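Local coordinates for VP4 CORE protein (Bluetongue virus, PDB 2JHP), which caps the viral RNA, binding S-adenosyl-L-homocysteine at two separate sites, and is one of the five proteins that form the inner capsid, at residues H16-G21 against D47-G52; T58-R63 against L477-P482; K246-H251 against Y294-A299; H307-P310 against E315-C318. All blocks are in the same frame, centred on the assembly; numbering follows the deposited sequence.

Contact 1: H16-G21 against D47-G52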
loop_
_atom_site.group_PDB
_atom_site.type_symbol
_atom_site.label_atom_id
_atom_site.label_comp_id
_atom_site.label_asym_id
_atom_site.label_seq_id
_atom_site.Cartn_x
_atom_site.Cartn_y
_atom_site.Cartn_z
ATOM N N HIS A 16 -13.690 7.193 -32.972
ATOM C CA HIS A 16 -13.866 8.439 -33.711
ATOM C C HIS A 16 -13.576 9.698 -32.881
ATOM O O HIS A 16 -13.148 10.714 -33.434
ATOM C CB HIS A 16 -15.273 8.503 -34.314
ATOM C CG HIS A 16 -16.364 8.577 -33.292
ATOM N ND1 HIS A 16 -16.690 7.516 -32.473
ATOM C CD2 HIS A 16 -17.201 9.588 -32.954
ATOM C CE1 HIS A 16 -17.680 7.873 -31.672
ATOM N NE2 HIS A 16 -18.010 9.124 -31.947
ATOM N N ILE A 17 -13.804 9.624 -31.567
ATOM C CA ILE A 17 -13.609 10.770 -30.656
ATOM C C ILE A 17 -12.126 11.095 -30.502
ATOM O O ILE A 17 -11.722 12.260 -30.401
ATOM C CB ILE A 17 -14.184 10.493 -29.240
ATOM C CG1 ILE A 17 -15.523 9.763 -29.319
ATOM C CG2 ILE A 17 -14.328 11.800 -28.449
ATOM C CD1 ILE A 17 -15.789 8.867 -28.129
ATOM N N VAL A 18 -11.337 10.031 -30.485
ATOM C CA VAL A 18 -9.898 10.068 -30.304
ATOM C C VAL A 18 -9.187 10.878 -31.386
ATOM O O VAL A 18 -8.330 11.707 -31.073
ATOM C CB VAL A 18 -9.368 8.625 -30.274
ATOM C CG1 VAL A 18 -7.924 8.539 -30.769
ATOM C CG2 VAL A 18 -9.543 8.030 -28.880
ATOM N N LYS A 19 -9.563 10.650 -32.647
ATOM C CA LYS A 19 -8.885 11.255 -33.801
ATOM C C LYS A 19 -8.764 12.779 -33.703
ATOM O O LYS A 19 -7.856 13.370 -34.287
ATOM C CB LYS A 19 -9.582 10.858 -35.109
ATOM C CG LYS A 19 -9.434 9.388 -35.509
ATOM C CD LYS A 19 -10.463 9.004 -36.591
ATOM C CE LYS A 19 -10.496 7.491 -36.840
ATOM N NZ LYS A 19 -11.725 7.013 -37.561
ATOM N N ASP A 20 -9.663 13.397 -32.941
ATOM C CA ASP A 20 -9.758 14.857 -32.855
ATOM C C ASP A 20 -9.047 15.435 -31.620
ATOM O O ASP A 20 -9.257 16.595 -31.259
ATOM C CB ASP A 20 -11.239 15.261 -32.860
ATOM C CG ASP A 20 -11.479 16.625 -33.480
ATOM O OD1 ASP A 20 -10.745 17.018 -34.415
ATOM O OD2 ASP A 20 -12.425 17.304 -33.032
ATOM N N GLY A 21 -8.205 14.622 -30.983
ATOM C CA GLY A 21 -7.474 15.025 -29.776
ATOM C C GLY A 21 -6.077 15.534 -30.082
ATOM O O GLY A 21 -5.792 15.912 -31.216
ATOM N N ASP A 47 1.806 9.208 -23.732
ATOM C CA ASP A 47 0.634 8.341 -23.855
ATOM C C ASP A 47 0.025 8.519 -25.241
ATOM O O ASP A 47 0.092 9.610 -25.826
ATOM C CB ASP A 47 -0.407 8.609 -22.762
ATOM C CG ASP A 47 0.076 8.186 -21.372
ATOM O OD1 ASP A 47 0.955 7.298 -21.274
ATOM O OD2 ASP A 47 -0.421 8.745 -20.370
ATOM N N VAL A 48 -0.527 7.428 -25.770
ATOM C CA VAL A 48 -1.048 7.375 -27.133
ATOM C C VAL A 48 -2.349 6.622 -27.179
ATOM O O VAL A 48 -2.559 5.668 -26.424
ATOM C CB VAL A 48 -0.089 6.658 -28.113
ATOM C CG1 VAL A 48 0.928 7.612 -28.622
ATOM C CG2 VAL A 48 0.578 5.442 -27.459
ATOM N N TYR A 49 -3.216 7.047 -28.089
ATOM C CA TYR A 49 -4.467 6.347 -28.292
ATOM C C TYR A 49 -4.285 5.271 -29.335
ATOM O O TYR A 49 -3.496 5.427 -30.267
ATOM C CB TYR A 49 -5.549 7.312 -28.738
ATOM C CG TYR A 49 -6.042 8.231 -27.659
ATOM C CD1 TYR A 49 -6.767 7.743 -26.569
ATOM C CD2 TYR A 49 -5.815 9.600 -27.741
ATOM C CE1 TYR A 49 -7.241 8.604 -25.574
ATOM C CE2 TYR A 49 -6.281 10.470 -26.749
ATOM C CZ TYR A 49 -6.990 9.963 -25.678
ATOM O OH TYR A 49 -7.434 10.826 -24.715
ATOM N N ALA A 50 -5.025 4.181 -29.174
ATOM C CA ALA A 50 -5.016 3.095 -30.141
ATOM C C ALA A 50 -6.405 2.496 -30.335
ATOM O O ALA A 50 -7.164 2.337 -29.378
ATOM C CB ALA A 50 -4.029 2.018 -29.708
ATOM N N TYR A 51 -6.717 2.161 -31.584
ATOM C CA TYR A 51 -7.946 1.447 -31.949
ATOM C C TYR A 51 -7.681 0.440 -33.071
ATOM O O TYR A 51 -6.678 0.542 -33.782
ATOM C CB TYR A 51 -9.043 2.431 -32.379
ATOM C CG TYR A 51 -8.732 3.217 -33.641
ATOM C CD1 TYR A 51 -8.869 2.636 -34.903
ATOM C CD2 TYR A 51 -8.319 4.551 -33.573
ATOM C CE1 TYR A 51 -8.592 3.355 -36.067
ATOM C CE2 TYR A 51 -8.042 5.281 -34.734
ATOM C CZ TYR A 51 -8.179 4.675 -35.975
ATOM O OH TYR A 51 -7.903 5.384 -37.126
ATOM N N GLY A 52 -8.602 -0.509 -33.242
ATOM C CA GLY A 52 -8.450 -1.594 -34.218
ATOM C C GLY A 52 -8.339 -2.940 -33.522
ATOM O O GLY A 52 -8.359 -3.009 -32.287
#
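V18 sets both of its methyl groups against Y49, and the tyrosine can be traced atom by atom from its root outward. Y49 CB meets V18 CG1 at 3.4 Å, the tightest point between the two residues. Both methyls are near the next atom: Y49 CG is 3.6 Å from V18 CG1 and 3.7 Å from V18 CG2. On the ring they divide, CG1 staying near Y49 CD2 while CG2 leans to the CD1 side. V18 CG2 lies over the ring face, 3.9 Å from the ring centroid of Y49 and 23° off the normal, which meets the geometry of a CH-pi contact. Beyond CE1 the ring leaves V18 behind, and its OH is hydrogen-bonded to E103 of helix 99-112. Strand 48-51 sits between strands 25-27 and 7-10 in a five-stranded parallel sheet; the beta-alpha-beta crossover from 7-10 to 25-27, with helix 15-18, passes over it. Two residues on, Y51 meets K19. The lysine, extended beyond CG, crosses this tyrosine at roughly a right angle, and K19 CE comes within 3.4 Å of Y51 OH. K19 NZ stays farther off, 4.2 Å from Y51 OH.

Contact 2: T58-R63 against L477-P482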
loop_
_atom_site.group_PDB
_atom_site.type_symbol
_atom_site.label_atom_id
_atom_site.label_comp_id
_atom_site.label_asym_id
_atom_site.label_seq_id
_atom_site.Cartn_x
_atom_site.Cartn_y
_atom_site.Cartn_z
ATOM N N THR A 58 -2.133 -11.766 -26.538
ATOM C CA THR A 58 -2.422 -12.140 -25.149
ATOM C C THR A 58 -2.372 -10.920 -24.220
ATOM O O THR A 58 -1.706 -9.916 -24.510
ATOM C CB THR A 58 -1.464 -13.219 -24.597
ATOM O OG1 THR A 58 -0.153 -12.666 -24.449
ATOM C CG2 THR A 58 -1.418 -14.470 -25.500
ATOM N N ILE A 59 -3.081 -11.022 -23.104
ATOM C CA ILE A 59 -3.138 -9.968 -22.097
ATOM C C ILE A 59 -1.742 -9.472 -21.653
ATOM O O ILE A 59 -1.464 -8.269 -21.702
ATOM C CB ILE A 59 -4.049 -10.380 -20.888
ATOM C CG1 ILE A 59 -3.944 -9.363 -19.756
ATOM C CG2 ILE A 59 -3.702 -11.756 -20.354
ATOM C CD1 ILE A 59 -4.562 -8.077 -20.067
ATOM N N ARG A 60 -0.881 -10.402 -21.251
ATOM C CA ARG A 60 0.483 -10.111 -20.823
ATOM C C ARG A 60 1.326 -9.472 -21.913
ATOM O O ARG A 60 2.214 -8.666 -21.613
ATOM C CB ARG A 60 1.176 -11.393 -20.363
ATOM C CG ARG A 60 0.727 -11.907 -19.001
ATOM C CD ARG A 60 1.525 -13.120 -18.651
ATOM N NE ARG A 60 2.841 -12.778 -18.126
ATOM C CZ ARG A 60 3.960 -13.431 -18.419
ATOM N NH1 ARG A 60 3.943 -14.453 -19.267
ATOM N NH2 ARG A 60 5.104 -13.047 -17.872
ATOM N N GLN A 61 1.075 -9.860 -23.167
ATOM C CA GLN A 61 1.746 -9.243 -24.305
ATOM C C GLN A 61 1.331 -7.791 -24.379
ATOM O O GLN A 61 2.189 -6.900 -24.425
ATOM C CB GLN A 61 1.439 -9.967 -25.612
ATOM C CG GLN A 61 2.257 -11.220 -25.787
ATOM C CD GLN A 61 2.045 -11.910 -27.139
ATOM O OE1 GLN A 61 0.909 -12.076 -27.603
ATOM N NE2 GLN A 61 3.149 -12.328 -27.764
ATOM N N LEU A 62 0.020 -7.554 -24.343
ATOM C CA LEU A 62 -0.503 -6.186 -24.404
ATOM C C LEU A 62 -0.111 -5.351 -23.184
ATOM O O LEU A 62 0.171 -4.163 -23.313
ATOM C CB LEU A 62 -2.020 -6.168 -24.655
ATOM C CG LEU A 62 -2.487 -6.573 -26.062
ATOM C CD1 LEU A 62 -4.007 -6.533 -26.201
ATOM C CD2 LEU A 62 -1.841 -5.712 -27.140
ATOM N N ARG A 63 -0.070 -5.972 -22.007
ATOM C CA ARG A 63 0.379 -5.259 -20.805
ATOM C C ARG A 63 1.856 -4.870 -20.868
ATOM O O ARG A 63 2.246 -3.810 -20.374
ATOM C CB ARG A 63 0.091 -6.063 -19.542
ATOM C CG ARG A 63 -1.372 -6.065 -19.120
ATOM C CD ARG A 63 -1.899 -4.722 -18.740
ATOM N NE ARG A 63 -3.151 -4.873 -18.016
ATOM C CZ ARG A 63 -4.139 -3.978 -17.998
ATOM N NH1 ARG A 63 -4.045 -2.852 -18.693
ATOM N NH2 ARG A 63 -5.240 -4.219 -17.296
ATOM N N LEU A 477 4.828 -11.746 -11.515
ATOM C CA LEU A 477 3.941 -12.372 -10.537
ATOM C C LEU A 477 2.718 -12.971 -11.187
ATOM O O LEU A 477 2.222 -13.979 -10.719
ATOM C CB LEU A 477 3.533 -11.385 -9.422
ATOM C CG LEU A 477 4.665 -10.889 -8.520
ATOM C CD1 LEU A 477 4.312 -9.599 -7.788
ATOM C CD2 LEU A 477 5.070 -11.992 -7.558
ATOM N N MET A 478 2.222 -12.361 -12.255
ATOM C CA MET A 478 1.180 -13.005 -13.042
ATOM C C MET A 478 1.648 -14.425 -13.447
ATOM O O MET A 478 0.899 -15.405 -13.358
ATOM C CB MET A 478 0.814 -12.194 -14.280
ATOM C CG MET A 478 -0.159 -11.082 -13.990
ATOM S SD MET A 478 -0.682 -10.219 -15.480
ATOM C CE MET A 478 -1.573 -8.840 -14.773
ATOM N N TRP A 479 2.916 -14.505 -13.841
ATOM C CA TRP A 479 3.509 -15.685 -14.451
ATOM C C TRP A 479 3.884 -16.768 -13.441
ATOM O O TRP A 479 3.660 -17.944 -13.695
ATOM C CB TRP A 479 4.729 -15.224 -15.249
ATOM C CG TRP A 479 5.542 -16.269 -15.909
ATOM C CD1 TRP A 479 5.095 -17.334 -16.612
ATOM C CD2 TRP A 479 6.968 -16.306 -15.977
ATOM N NE1 TRP A 479 6.158 -18.063 -17.097
ATOM C CE2 TRP A 479 7.321 -17.449 -16.720
ATOM C CE3 TRP A 479 7.988 -15.489 -15.463
ATOM C CZ2 TRP A 479 8.651 -17.800 -16.967
ATOM C CZ3 TRP A 479 9.309 -15.836 -15.707
ATOM C CH2 TRP A 479 9.629 -16.984 -16.444
ATOM N N ARG A 480 4.444 -16.350 -12.305
ATOM C CA ARG A 480 4.927 -17.247 -11.257
ATOM C C ARG A 480 3.852 -17.581 -10.206
ATOM O O ARG A 480 3.802 -18.707 -9.700
ATOM C CB ARG A 480 6.178 -16.648 -10.590
ATOM C CG ARG A 480 6.781 -17.470 -9.440
ATOM C CD ARG A 480 7.995 -18.268 -9.861
ATOM N NE ARG A 480 9.249 -17.539 -9.656
ATOM C CZ ARG A 480 10.405 -17.847 -10.250
ATOM N NH1 ARG A 480 10.480 -18.870 -11.104
ATOM N NH2 ARG A 480 11.488 -17.129 -9.994
ATOM N N TYR A 481 2.998 -16.613 -9.881
ATOM C CA TYR A 481 1.951 -16.825 -8.882
ATOM C C TYR A 481 0.562 -16.453 -9.400
ATOM O O TYR A 481 -0.008 -15.452 -8.975
ATOM C CB TYR A 481 2.262 -16.051 -7.605
ATOM C CG TYR A 481 3.578 -16.406 -6.959
ATOM C CD1 TYR A 481 4.698 -15.604 -7.137
ATOM C CD2 TYR A 481 3.700 -17.543 -6.158
ATOM C CE1 TYR A 481 5.912 -15.914 -6.539
ATOM C CE2 TYR A 481 4.917 -17.875 -5.552
ATOM C CZ TYR A 481 6.022 -17.051 -5.749
ATOM O OH TYR A 481 7.226 -17.368 -5.156
ATOM N N PRO A 482 0.012 -17.273 -10.314
ATOM C CA PRO A 482 -1.266 -17.062 -11.000
ATOM C C PRO A 482 -2.517 -16.790 -10.151
ATOM O O PRO A 482 -3.465 -16.208 -10.670
ATOM C CB PRO A 482 -1.440 -18.356 -11.791
ATOM C CG PRO A 482 -0.057 -18.783 -12.059
ATOM C CD PRO A 482 0.656 -18.511 -10.787
#
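A helix-to-helix contact between two sheet systems brings R60 against W479 and M478. Helix 59-64 precedes strand 67-71 of the parallel sheet, whereas helix 470-480 follows strand 466-469, at the edge of a mixed sheet with strand order 3-2-1-4-5-7-6, as in class I methyltransferases. R60 bends at its third side-chain torsion (chi3 80°), and its guanidinium faces the root of the tryptophan: W479 CB stands 3.4 Å above the guanidinium plane, toward its rim, and the same 3.4 Å separates W479 CB from R60 NH2. The guanidinium and indole planes are only 12° apart, yet R60 NH2 reaches the ring obliquely, 3.8 Å from W479 CG, rather than over its centre. On the aliphatic side R60 CG passes M478 SD at 4.2 Å, the two side chains running past each other in opposite directions. A capping box fixes the start of helix 59-64: T58 N donates to Q61 OE1 over 3.2 Å, on a lone pair, and Q61 N returns a weak bond to T58 OG1. No hydrogen bond spans the segments. W479 NE1 donates to S593 O. R60 NH2 is salt-bridged to D514, which probably offsets the charge where the guanidinium lays one face on the apolar W479 CB.

Contact 3: K246-H251 against Y294-A299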
loop_
_atom_site.group_PDB
_atom_site.type_symbol
_atom_site.label_atom_id
_atom_site.label_comp_id
_atom_site.label_asym_id
_atom_site.label_seq_id
_atom_site.Cartn_x
_atom_site.Cartn_y
_atom_site.Cartn_z
ATOM N N LYS A 246 -14.811 -7.323 39.914
ATOM C CA LYS A 246 -15.456 -8.614 40.149
ATOM C C LYS A 246 -16.528 -8.955 39.112
ATOM O O LYS A 246 -16.681 -10.118 38.736
ATOM C CB LYS A 246 -16.073 -8.655 41.544
ATOM C CG LYS A 246 -15.070 -8.828 42.699
ATOM C CD LYS A 246 -15.685 -8.477 44.063
ATOM C CE LYS A 246 -16.604 -9.576 44.584
ATOM N NZ LYS A 246 -17.151 -9.251 45.938
ATOM N N ASP A 247 -17.256 -7.940 38.648
ATOM C CA ASP A 247 -18.334 -8.127 37.671
ATOM C C ASP A 247 -17.833 -8.545 36.289
ATOM O O ASP A 247 -18.613 -8.992 35.448
ATOM C CB ASP A 247 -19.162 -6.844 37.550
ATOM C CG ASP A 247 -19.726 -6.385 38.880
ATOM O OD1 ASP A 247 -20.279 -7.235 39.615
ATOM O OD2 ASP A 247 -19.619 -5.177 39.191
ATOM N N ILE A 248 -16.528 -8.391 36.072
ATOM C CA ILE A 248 -15.885 -8.649 34.786
ATOM C C ILE A 248 -14.977 -9.879 34.844
ATOM O O ILE A 248 -14.908 -10.649 33.886
ATOM C CB ILE A 248 -15.077 -7.418 34.322
ATOM C CG1 ILE A 248 -15.965 -6.173 34.329
ATOM C CG2 ILE A 248 -14.472 -7.649 32.935
ATOM C CD1 ILE A 248 -15.205 -4.902 34.265
ATOM N N LEU A 249 -14.285 -10.050 35.970
ATOM C CA LEU A 249 -13.462 -11.236 36.214
ATOM C C LEU A 249 -14.231 -12.543 36.007
ATOM O O LEU A 249 -13.697 -13.488 35.419
ATOM C CB LEU A 249 -12.860 -11.226 37.633
ATOM C CG LEU A 249 -11.471 -10.658 37.981
ATOM C CD1 LEU A 249 -10.525 -10.553 36.782
ATOM C CD2 LEU A 249 -11.587 -9.323 38.680
ATOM N N LYS A 250 -15.478 -12.591 36.477
ATOM C CA LYS A 250 -16.267 -13.825 36.432
ATOM C C LYS A 250 -16.663 -14.265 35.012
ATOM O O LYS A 250 -17.000 -15.431 34.794
ATOM C CB LYS A 250 -17.479 -13.766 37.383
ATOM C CG LYS A 250 -18.571 -12.765 37.012
ATOM C CD LYS A 250 -19.780 -12.874 37.947
ATOM C CE LYS A 250 -20.635 -14.107 37.645
ATOM N NZ LYS A 250 -21.737 -14.304 38.635
ATOM N N HIS A 251 -16.596 -13.345 34.053
ATOM C CA HIS A 251 -16.892 -13.674 32.654
ATOM C C HIS A 251 -15.617 -13.780 31.813
ATOM O O HIS A 251 -15.614 -13.480 30.612
ATOM C CB HIS A 251 -17.888 -12.670 32.049
ATOM C CG HIS A 251 -19.146 -12.515 32.845
ATOM N ND1 HIS A 251 -20.024 -13.556 33.062
ATOM C CD2 HIS A 251 -19.669 -11.444 33.489
ATOM C CE1 HIS A 251 -21.031 -13.134 33.806
ATOM N NE2 HIS A 251 -20.843 -11.854 34.074
ATOM N N TYR A 294 -7.389 -0.106 35.540
ATOM C CA TYR A 294 -6.065 -0.159 36.163
ATOM C C TYR A 294 -5.908 -1.416 37.034
ATOM O O TYR A 294 -4.881 -2.085 36.962
ATOM C CB TYR A 294 -5.787 1.120 36.972
ATOM C CG TYR A 294 -4.331 1.328 37.348
ATOM C CD1 TYR A 294 -3.427 1.896 36.442
ATOM C CD2 TYR A 294 -3.858 0.969 38.605
ATOM C CE1 TYR A 294 -2.093 2.090 36.767
ATOM C CE2 TYR A 294 -2.511 1.161 38.952
ATOM C CZ TYR A 294 -1.637 1.724 38.020
ATOM O OH TYR A 294 -0.310 1.922 38.339
ATOM N N GLU A 295 -6.933 -1.740 37.831
ATOM C CA GLU A 295 -6.930 -2.938 38.678
ATOM C C GLU A 295 -6.752 -4.172 37.820
ATOM O O GLU A 295 -6.095 -5.135 38.217
ATOM C CB GLU A 295 -8.249 -3.086 39.441
ATOM C CG GLU A 295 -8.578 -1.988 40.433
ATOM C CD GLU A 295 -9.985 -2.133 40.991
ATOM O OE1 GLU A 295 -10.897 -1.415 40.520
ATOM O OE2 GLU A 295 -10.182 -2.979 41.894
ATOM N N MET A 296 -7.349 -4.118 36.637
ATOM C CA MET A 296 -7.373 -5.232 35.716
ATOM C C MET A 296 -6.272 -5.178 34.654
ATOM O O MET A 296 -6.289 -5.949 33.690
ATOM C CB MET A 296 -8.743 -5.316 35.067
ATOM C CG MET A 296 -9.761 -6.033 35.907
ATOM S SD MET A 296 -11.337 -6.027 35.064
ATOM C CE MET A 296 -11.843 -7.683 35.438
ATOM N N GLY A 297 -5.312 -4.273 34.825
ATOM C CA GLY A 297 -4.090 -4.316 34.028
ATOM C C GLY A 297 -3.438 -5.657 34.306
ATOM O O GLY A 297 -3.409 -6.115 35.453
ATOM N N GLY A 298 -2.922 -6.298 33.269
ATOM C CA GLY A 298 -2.437 -7.669 33.397
ATOM C C GLY A 298 -3.368 -8.615 32.666
ATOM O O GLY A 298 -2.914 -9.586 32.063
ATOM N N ALA A 299 -4.670 -8.317 32.716
ATOM C CA ALA A 299 -5.688 -9.061 31.968
ATOM C C ALA A 299 -6.075 -8.361 30.659
ATOM O O ALA A 299 -6.625 -8.985 29.741
ATOM C CB ALA A 299 -6.921 -9.284 32.835
#
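M296 stays extended through its second torsion (chi2 178°) and bends at the third (chi3 139°), which delivers its CE methyl between I248 and L249. On the receiving side, the first torsion of I248 (chi1 -53°) leaves CG2 anti to the backbone N, and this branch, with CB, meets the methionine methyl. M296 CE is 3.4 Å from I248 CB and 3.6 Å from I248 CG2. L249 closes in with both branches, its CD1 at 3.4 Å and its CD2 at 3.6 Å from M296 CE. The sulfur is held less closely: M296 SD lies 4.1 Å from both I248 CB and I248 CD1. M296 is the first residue past the helical conformation of 280-295, and I248 belongs to helix 246-249, so the contact joins two connections of a sheet with strand order 3-2-1-4-5-7-6, the class I methyltransferase fold. I248 also packs on H194 and I196 of strand 192-196 and on Y223 of strand 219-223, and its side chain is about 9 Å from bound S-adenosyl-L-homocysteine. No hydrogen bond crosses between the segments, and every contacting atom is a carbon or the thioether sulfur; cohesion here therefore comes from dispersion and burial, without the directional demands of polar pairing.

Contact 4: H307-P310 against E315-C318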
loop_
_atom_site.group_PDB
_atom_site.type_symbol
_atom_site.label_atom_id
_atom_site.label_comp_id
_atom_site.label_asym_id
_atom_site.label_seq_id
_atom_site.Cartn_x
_atom_site.Cartn_y
_atom_site.Cartn_z
ATOM N N HIS A 307 -14.643 10.148 28.647
ATOM C CA HIS A 307 -13.956 11.239 29.315
ATOM C C HIS A 307 -14.640 12.587 29.131
ATOM O O HIS A 307 -14.259 13.362 28.254
ATOM C CB HIS A 307 -12.509 11.326 28.826
ATOM C CG HIS A 307 -11.618 12.128 29.719
ATOM N ND1 HIS A 307 -11.401 13.476 29.535
ATOM C CD2 HIS A 307 -10.891 11.773 30.806
ATOM C CE1 HIS A 307 -10.575 13.916 30.467
ATOM N NE2 HIS A 307 -10.255 12.905 31.255
ATOM N N ARG A 308 -15.643 12.875 29.954
ATOM C CA ARG A 308 -16.266 14.209 29.927
ATOM C C ARG A 308 -15.452 15.196 30.756
ATOM O O ARG A 308 -15.081 14.903 31.888
ATOM C CB ARG A 308 -17.762 14.200 30.341
ATOM C CG ARG A 308 -18.165 13.202 31.435
ATOM C CD ARG A 308 -18.610 11.828 30.876
ATOM N NE ARG A 308 -20.048 11.615 30.997
ATOM C CZ ARG A 308 -20.620 10.865 31.933
ATOM N NH1 ARG A 308 -19.886 10.241 32.852
ATOM N NH2 ARG A 308 -21.940 10.749 31.952
ATOM N N ILE A 309 -15.150 16.348 30.159
ATOM C CA ILE A 309 -14.447 17.436 30.842
ATOM C C ILE A 309 -15.405 18.202 31.755
ATOM O O ILE A 309 -16.445 18.684 31.298
ATOM C CB ILE A 309 -13.835 18.439 29.850
ATOM C CG1 ILE A 309 -13.329 17.710 28.610
ATOM C CG2 ILE A 309 -12.728 19.260 30.534
ATOM C CD1 ILE A 309 -13.359 18.530 27.336
ATOM N N PRO A 310 -15.055 18.308 33.051
ATOM C CA PRO A 310 -15.835 19.045 34.061
ATOM C C PRO A 310 -15.941 20.550 33.771
ATOM O O PRO A 310 -15.124 21.099 33.027
ATOM C CB PRO A 310 -15.051 18.802 35.354
ATOM C CG PRO A 310 -13.659 18.444 34.905
ATOM C CD PRO A 310 -13.854 17.675 33.634
ATOM N N GLU A 315 -8.443 22.508 36.815
ATOM C CA GLU A 315 -7.485 21.423 36.693
ATOM C C GLU A 315 -7.982 20.244 37.529
ATOM O O GLU A 315 -8.817 20.417 38.424
ATOM C CB GLU A 315 -6.085 21.856 37.126
ATOM C CG GLU A 315 -5.931 22.067 38.627
ATOM C CD GLU A 315 -4.501 21.901 39.108
ATOM O OE1 GLU A 315 -3.613 21.592 38.277
ATOM O OE2 GLU A 315 -4.270 22.081 40.327
ATOM N N TYR A 316 -7.468 19.055 37.221
ATOM C CA TYR A 316 -7.918 17.810 37.837
ATOM C C TYR A 316 -7.024 16.653 37.413
ATOM O O TYR A 316 -6.102 16.827 36.610
ATOM C CB TYR A 316 -9.382 17.514 37.472
ATOM C CG TYR A 316 -9.649 17.297 35.991
ATOM C CD1 TYR A 316 -9.850 18.377 35.120
ATOM C CD2 TYR A 316 -9.727 16.008 35.463
ATOM C CE1 TYR A 316 -10.107 18.165 33.752
ATOM C CE2 TYR A 316 -9.990 15.794 34.117
ATOM C CZ TYR A 316 -10.179 16.873 33.265
ATOM O OH TYR A 316 -10.429 16.654 31.926
ATOM N N HIS A 317 -7.306 15.469 37.947
ATOM C CA HIS A 317 -6.474 14.301 37.675
ATOM C C HIS A 317 -7.256 13.092 37.176
ATOM O O HIS A 317 -8.465 12.969 37.403
ATOM C CB HIS A 317 -5.646 13.933 38.906
ATOM C CG HIS A 317 -4.670 14.991 39.314
ATOM N ND1 HIS A 317 -3.431 15.124 38.726
ATOM C CD2 HIS A 317 -4.751 15.966 40.254
ATOM C CE1 HIS A 317 -2.788 16.133 39.286
ATOM N NE2 HIS A 317 -3.566 16.662 40.218
ATOM N N CYS A 318 -6.538 12.205 36.489
ATOM C CA CYS A 318 -7.100 10.969 35.973
ATOM C C CYS A 318 -5.995 9.948 35.668
ATOM O O CYS A 318 -4.809 10.275 35.717
ATOM C CB CYS A 318 -7.911 11.251 34.710
ATOM S SG CYS A 318 -6.915 11.674 33.290
#
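Edge contact comes first: the hydroxyl of Y316 arrives at the rim of the H307 imidazole, close to its plane, with Y316 OH 3.1 Å from H307 CE1. That oxygen faces a ring carbon; H307 NE2 is 3.8 Å from Y316 OH, too long for a hydrogen bond. Face contact follows with P310, whose CG lies over the phenol of Y316, 4.0 Å from the ring centroid and 22° off the normal, a CH-pi geometry. The same P310 CG is 3.7 Å from Y316 CE1, nearer the rim than the middle. Strand 302-308 runs in a methyltransferase-fold sheet of seven mixed strands, where H307 is bonded through its backbone to L336; strand 315-320 has left that sheet and pairs antiparallel with 357-362, with backbone bonds from Y316 to V361 and from C318 to T359. The touching parts point 163° apart, yet the closest CA pair, P310 and Y316, is 8.9 Å apart, a separation bridged by side chains. Y316 reaches across because its CG sits between the backbone N and the carbonyl carbon (chi1 63°). The apolar contact beside these is I309 CG2 to Y316 CE1 at 4.3 Å, although the hydroxyl of that phenol is nearer to the methyl. The sulfur contact is looser and oblique: C318 SG lies 5.1 Å from the H307 ring centroid, with H307 NE2 its nearest atom.

How the contacts relate
Contacts 1 and 2 both draw on the five-stranded parallel sheet system, through strand 48-51 and the helix 59-64 that follows it. Contacts 3 and 4 lie across the chain's centre, at one of the two sheets with the class I methyltransferase strand order, joined in sequence by helix 280-295 and strand 302-308, with nearest atoms about 8 Å apart. Along the chain both are nested inside the loop that contact 2 closes. Contact 1 is partly buried, with an exposed lysine at its margin; the other three are buried. None has a hydrogen bond across its segments, yet they differ: contact 3 is wholly apolar, contacts 1 and 4 use CH-pi geometry over a tyrosine, and contact 2 is the one in which a guanidinium touches across the segments.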